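PDB 5B7W: cyclic di-GMP-binding protein XC_3703 from Xanthomonas campestris pv. campestris, which binds the second messenger cyclic di-GMP and regulates virulence and biofilm formation, promoting DNA binding by a LysR-type transcriptional regulator when the nucleotide is absent. Local coordinates for residues 5-10 / 153-158; 77-82 / 93-98. One frame throughout, in Å; residues are numbered along the deposited sequence.

Contact 1: 5-10 / 153-158; sequences DVISEV and PLQFDN
Four backbone hydrogen bonds join 5-10 to 153-158 as antiparallel neighbours, strand 3-7 inside the sheet of domain I and strand 155-160 at its edge. Asp5 and Asp157 exchange one pair, Ile7 and Gln155 the other; the straightest runs from Ile7 N to Gln155 O (2.9 Å, 176° at the hydrogen). Past the strand end, side chains take over. Ser8 OG, anti to its own backbone N, donates to Pro153 O at 2.7 Å. The Gln155 chain bends at chi2 (92°), bringing OE1 to Glu9 N (2.9 Å) with the N-H on an in-plane lone pair, while NE2 donates to a water that also donates to Glu9 O.

Apolar contacts fill the face of Val6 and Phe156. Val6 CG2 meets the edge of the Phe156 ring at Phe156 CD1 (4.0 Å), and Val6 CG1 reaches Leu154 CD2 (3.9 Å); helix 135-146 packs on this side through Ile142 and Leu145. On the other face Ile7, its CG1 in the crowded position (chi1 65°), crosses Gln155 and lays CG2 and CD1 against the Asp157 carboxylate.

Acidic groups gather there too. Asp5 OD2 makes a salt bridge with Arg129, which also donates to Asn158 OD1, and one water donates to both Asp5 OD2 and Asp157 OD1. With Asp5 OD2 and Asp157 OD1 4.8 Å apart, Arg129 and the shared water probably offset the repulsion between the two carboxylates.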
loop_
_atom_site.group_PDB
_atom_site.type_symbol
_atom_site.label_atom_id
_atom_site.label_comp_id
_atom_site.label_asym_id
_atom_site.label_seq_id
_atom_site.Cartn_x
_atom_site.Cartn_y
_atom_site.Cartn_z
ATOM N N ASP A 5 7.470 12.097 11.009
ATOM C CA ASP A 5 7.681 10.710 10.620
ATOM C C ASP A 5 7.157 10.477 9.212
ATOM O O ASP A 5 6.032 10.873 8.890
ATOM C CB ASP A 5 6.997 9.751 11.596
ATOM C CG ASP A 5 7.863 9.423 12.794
ATOM O OD1 ASP A 5 9.076 9.709 12.746
ATOM O OD2 ASP A 5 7.330 8.872 13.778
ATOM N N VAL A 6 7.975 9.844 8.380
ATOM C CA VAL A 6 7.528 9.319 7.095
ATOM C C VAL A 6 7.053 7.893 7.330
ATOM O O VAL A 6 7.834 7.031 7.746
ATOM C CB VAL A 6 8.648 9.366 6.047
ATOM C CG1 VAL A 6 8.123 8.913 4.690
ATOM C CG2 VAL A 6 9.235 10.764 5.959
ATOM N N ILE A 7 5.769 7.646 7.083
ATOM C CA ILE A 7 5.178 6.342 7.343
ATOM C C ILE A 7 4.559 5.811 6.060
ATOM O O ILE A 7 4.344 6.539 5.086
ATOM C CB ILE A 7 4.123 6.388 8.468
ATOM C CG1 ILE A 7 2.928 7.246 8.045
ATOM C CG2 ILE A 7 4.735 6.911 9.756
ATOM C CD1 ILE A 7 1.836 7.325 9.089
ATOM N N SER A 8 4.277 4.510 6.071
ATOM C CA SER A 8 3.563 3.834 4.987
ATOM C C SER A 8 2.607 2.855 5.663
ATOM O O SER A 8 2.965 1.705 5.933
ATOM C CB SER A 8 4.515 3.134 4.031
ATOM O OG SER A 8 3.814 2.653 2.898
ATOM N N GLU A 9 1.396 3.324 5.945
ATOM C CA GLU A 9 0.436 2.565 6.727
ATOM C C GLU A 9 -0.910 2.532 6.023
ATOM O O GLU A 9 -1.259 3.437 5.261
ATOM C CB GLU A 9 0.273 3.157 8.132
ATOM C CG GLU A 9 1.528 3.071 8.980
ATOM C CD GLU A 9 1.322 3.610 10.380
ATOM O OE1 GLU A 9 0.243 4.179 10.648
ATOM O OE2 GLU A 9 2.239 3.460 11.215
ATOM N N VAL A 10 -1.660 1.467 6.293
ATOM C CA VAL A 10 -3.010 1.285 5.781
ATOM C C VAL A 10 -3.926 1.039 6.969
ATOM O O VAL A 10 -3.621 0.205 7.828
ATOM C CB VAL A 10 -3.089 0.113 4.782
ATOM C CG1 VAL A 10 -4.515 -0.071 4.289
ATOM C CG2 VAL A 10 -2.138 0.342 3.617
ATOM N N PRO A 153 3.262 4.060 -1.047
ATOM C CA PRO A 153 2.542 5.258 -0.604
ATOM C C PRO A 153 3.147 5.795 0.683
ATOM O O PRO A 153 3.490 5.039 1.595
ATOM C CB PRO A 153 1.111 4.751 -0.381
ATOM C CG PRO A 153 1.037 3.443 -1.123
ATOM C CD PRO A 153 2.410 2.864 -1.033
ATOM N N LEU A 154 3.281 7.116 0.748
ATOM C CA LEU A 154 3.886 7.787 1.890
ATOM C C LEU A 154 2.864 8.695 2.556
ATOM O O LEU A 154 2.158 9.447 1.875
ATOM C CB LEU A 154 5.112 8.603 1.470
ATOM C CG LEU A 154 6.286 7.838 0.856
ATOM C CD1 LEU A 154 7.444 8.782 0.572
ATOM C CD2 LEU A 154 6.724 6.702 1.768
ATOM N N GLN A 155 2.784 8.615 3.879
ATOM C CA GLN A 155 2.060 9.576 4.695
ATOM C C GLN A 155 3.026 10.194 5.698
ATOM O O GLN A 155 4.154 9.728 5.876
ATOM C CB GLN A 155 0.873 8.926 5.417
ATOM C CG GLN A 155 -0.062 8.144 4.510
ATOM C CD GLN A 155 0.322 6.684 4.409
ATOM O OE1 GLN A 155 0.543 6.018 5.422
ATOM N NE2 GLN A 155 0.410 6.177 3.186
ATOM N N PHE A 156 2.576 11.259 6.354
ATOM C CA PHE A 156 3.432 12.015 7.258
ATOM C C PHE A 156 2.632 12.417 8.486
ATOM O O PHE A 156 1.529 12.958 8.361
ATOM C CB PHE A 156 4.004 13.255 6.558
ATOM C CG PHE A 156 4.528 12.982 5.174
ATOM C CD1 PHE A 156 5.837 12.574 4.983
ATOM C CD2 PHE A 156 3.707 13.122 4.067
ATOM C CE1 PHE A 156 6.319 12.319 3.714
ATOM C CE2 PHE A 156 4.182 12.866 2.797
ATOM C CZ PHE A 156 5.489 12.464 2.620
ATOM N N ASP A 157 3.185 12.150 9.666
ATOM C CA ASP A 157 2.500 12.441 10.920
ATOM C C ASP A 157 3.546 12.623 12.015
ATOM O O ASP A 157 4.748 12.706 11.742
ATOM C CB ASP A 157 1.500 11.331 11.264
ATOM C CG ASP A 157 2.177 10.023 11.644
ATOM O OD1 ASP A 157 3.360 9.825 11.292
ATOM O OD2 ASP A 157 1.520 9.185 12.296
ATOM N N ASN A 158 3.075 12.678 13.264
ATOM C CA ASN A 158 3.932 12.759 14.447
ATOM C C ASN A 158 4.880 13.954 14.365
ATOM O O ASN A 158 6.079 13.852 14.635
ATOM C CB ASN A 158 4.702 11.453 14.656
ATOM C CG ASN A 158 5.210 11.298 16.076
ATOM O OD1 ASN A 158 6.283 10.739 16.307
ATOM N ND2 ASN A 158 4.441 11.798 17.038
HETATM O O HOH W 1 4.614 8.093 13.601
HETATM O O HOH W 2 -0.498 3.534 2.785
HETATM O O HOH W 3 1.739 6.184 12.682
#

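Contact 2: 77-82 / 93-98; sequences CLEFGD and KVTVKQ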
loop_
_atom_site.group_PDB
_atom_site.type_symbol
_atom_site.label_atom_id
_atom_site.label_comp_id
_atom_site.label_asym_id
_atom_site.label_seq_id
_atom_site.Cartn_x
_atom_site.Cartn_y
_atom_site.Cartn_z
ATOM N N CYS A 77 0.409 0.370 -2.724
ATOM C CA CYS A 77 0.865 -0.511 -1.658
ATOM C C CYS A 77 0.648 -1.983 -1.982
ATOM O O CYS A 77 1.098 -2.839 -1.215
ATOM C CB CYS A 77 0.146 -0.168 -0.351
ATOM S SG CYS A 77 -1.609 -0.626 -0.324
ATOM N N LEU A 78 -0.022 -2.296 -3.088
ATOM C CA LEU A 78 -0.314 -3.681 -3.433
ATOM C C LEU A 78 0.881 -4.321 -4.127
ATOM O O LEU A 78 1.459 -3.741 -5.052
ATOM C CB LEU A 78 -1.548 -3.761 -4.331
ATOM C CG LEU A 78 -2.865 -3.249 -3.748
ATOM C CD1 LEU A 78 -4.007 -3.486 -4.726
ATOM C CD2 LEU A 78 -3.151 -3.907 -2.406
ATOM N N GLU A 79 1.250 -5.516 -3.674
ATOM C CA GLU A 79 2.302 -6.317 -4.291
ATOM C C GLU A 79 1.665 -7.601 -4.802
ATOM O O GLU A 79 1.308 -8.480 -4.010
ATOM C CB GLU A 79 3.424 -6.616 -3.300
ATOM C CG GLU A 79 4.520 -7.502 -3.867
ATOM C CD GLU A 79 5.351 -8.163 -2.788
ATOM O OE1 GLU A 79 4.842 -9.101 -2.138
ATOM O OE2 GLU A 79 6.513 -7.750 -2.591
ATOM N N PHE A 80 1.523 -7.710 -6.120
ATOM C CA PHE A 80 0.843 -8.840 -6.737
ATOM C C PHE A 80 1.834 -9.969 -6.990
ATOM O O PHE A 80 2.820 -9.787 -7.711
ATOM C CB PHE A 80 0.172 -8.417 -8.044
ATOM C CG PHE A 80 -1.019 -7.527 -7.850
ATOM C CD1 PHE A 80 -0.865 -6.156 -7.732
ATOM C CD2 PHE A 80 -2.293 -8.063 -7.782
ATOM C CE1 PHE A 80 -1.962 -5.336 -7.553
ATOM C CE2 PHE A 80 -3.393 -7.248 -7.601
ATOM C CZ PHE A 80 -3.227 -5.882 -7.487
ATOM N N GLY A 81 1.570 -11.131 -6.396
ATOM C CA GLY A 81 2.332 -12.321 -6.695
ATOM C C GLY A 81 1.897 -12.947 -8.005
ATOM O O GLY A 81 1.027 -12.445 -8.718
ATOM N N ASP A 82 2.524 -14.074 -8.327
ATOM C CA ASP A 82 2.179 -14.789 -9.547
ATOM C C ASP A 82 0.789 -15.400 -9.436
ATOM O O ASP A 82 0.382 -15.872 -8.370
ATOM C CB ASP A 82 3.202 -15.886 -9.836
ATOM C CG ASP A 82 4.498 -15.343 -10.397
ATOM O OD1 ASP A 82 5.558 -15.944 -10.123
ATOM O OD2 ASP A 82 4.456 -14.320 -11.114
ATOM N N LYS A 93 -1.861 -14.245 -4.652
ATOM C CA LYS A 93 -1.617 -13.596 -3.372
ATOM C C LYS A 93 -1.237 -12.140 -3.604
ATOM O O LYS A 93 -0.300 -11.850 -4.356
ATOM C CB LYS A 93 -0.510 -14.324 -2.605
ATOM C CG LYS A 93 0.123 -13.520 -1.486
ATOM C CD LYS A 93 1.175 -14.342 -0.760
ATOM C CE LYS A 93 1.827 -13.546 0.357
ATOM N NZ LYS A 93 2.728 -14.391 1.189
ATOM N N VAL A 94 -1.967 -11.229 -2.967
ATOM C CA VAL A 94 -1.708 -9.797 -3.056
ATOM C C VAL A 94 -1.287 -9.324 -1.672
ATOM O O VAL A 94 -2.080 -9.362 -0.723
ATOM C CB VAL A 94 -2.932 -9.022 -3.560
ATOM C CG1 VAL A 94 -2.575 -7.558 -3.786
ATOM C CG2 VAL A 94 -3.470 -9.650 -4.835
ATOM N N THR A 95 -0.038 -8.879 -1.552
ATOM C CA THR A 95 0.491 -8.387 -0.288
ATOM C C THR A 95 0.187 -6.899 -0.160
ATOM O O THR A 95 0.592 -6.102 -1.013
ATOM C CB THR A 95 1.996 -8.633 -0.191
ATOM O OG1 THR A 95 2.254 -10.043 -0.171
ATOM C CG2 THR A 95 2.560 -8.000 1.076
ATOM N N VAL A 96 -0.531 -6.531 0.899
ATOM C CA VAL A 96 -0.771 -5.129 1.211
ATOM C C VAL A 96 0.442 -4.603 1.965
ATOM O O VAL A 96 0.536 -4.744 3.189
ATOM C CB VAL A 96 -2.067 -4.945 2.023
ATOM C CG1 VAL A 96 -2.334 -3.468 2.270
ATOM C CG2 VAL A 96 -3.240 -5.588 1.299
ATOM N N LYS A 97 1.382 -4.006 1.235
ATOM C CA LYS A 97 2.638 -3.571 1.831
ATOM C C LYS A 97 2.400 -2.426 2.809
ATOM O O LYS A 97 1.700 -1.458 2.494
ATOM C CB LYS A 97 3.622 -3.140 0.744
ATOM C CG LYS A 97 4.036 -4.255 -0.205
ATOM C CD LYS A 97 4.922 -3.727 -1.323
ATOM C CE LYS A 97 4.253 -2.590 -2.080
ATOM N NZ LYS A 97 5.117 -2.054 -3.170
ATOM N N GLN A 98 2.978 -2.550 4.003
ATOM C CA GLN A 98 2.906 -1.531 5.040
ATOM C C GLN A 98 4.254 -1.444 5.738
ATOM O O GLN A 98 4.975 -2.439 5.856
ATOM C CB GLN A 98 1.802 -1.832 6.068
ATOM C CG GLN A 98 0.439 -2.125 5.461
ATOM C CD GLN A 98 -0.344 -3.162 6.240
ATOM O OE1 GLN A 98 -0.970 -2.855 7.254
ATOM N NE2 GLN A 98 -0.309 -4.405 5.767
HETATM O O HOH W 4 4.114 -2.299 -5.915
HETATM O O HOH W 5 0.317 -15.161 -5.803
#
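Lys97 N donates to Cys77 O at 2.7 Å, the shortest of four backbone bonds between 77-82 and 93-98. Glu79 and Thr95 form a hydrogen-bonded antiparallel pair, Glu79 N to Thr95 O and Thr95 N to Glu79 O, both 2.8 Å. At the far end Gly81 N approaches Lys93 O nearly along the C=O axis (2.9 Å). One water accepts a hydrogen bond from Lys97 NZ and donates to Leu78 O, another accepts from Lys93 N and donates to Asp82 O. Lys97 NZ also binds Glu151 O; a bend at chi3 (-55°) folds its chain over Cys77 O, with CD beside Glu79 CB. The Glu79 and Thr95 side chains lie side by side, Glu79 OE1 3.4 Å from Thr95 OG1.

This is the beta hairpin of strands 78-85 and 90-96 in the RRM-like domain II, with 78-85 at the sheet edge and 90-96 also paired to strand 46-51.

Leu78, Phe80, Val94 and Val96 share the face packed by helix 54-70 through Leu68, Thr61 and Arg65. Both Val94 methyls sit on the same side of the Phe80 ring: CG1 over its face in a CH-pi contact, 4.0 Å from the centroid and 14° off the normal, CG2 lower at the rim, 3.5 Å from Phe80 CD2. The same CG1 touches Leu78 CD2, a methyl that also reaches Val96 CG2. Cys77 SG rests on Val96 CG1 at 3.9 Å.

Contacts 1 and 2 occupy matching places in the two RRM-like domains: each ties an edge strand to an inner strand of a four-stranded sheet. Contact 2 closes a local hairpin, whereas contact 1 joins the two ends of the chain and encloses all of domain II. Both are partly buried, with apolar side chains on the helix-covered face. Their opposite faces differ: acids, arginine and bridging waters in contact 1, the aliphatic chain of Lys97 beside Glu79 in contact 2. The pairs meet where the domains join, Pro153 CG lying 3.5 Å from Cys77 N and Val10 CG2 4.0 Å from Val96 CG1. Contact 1 is nearer the cyclic di-GMP residues assigned by similarity.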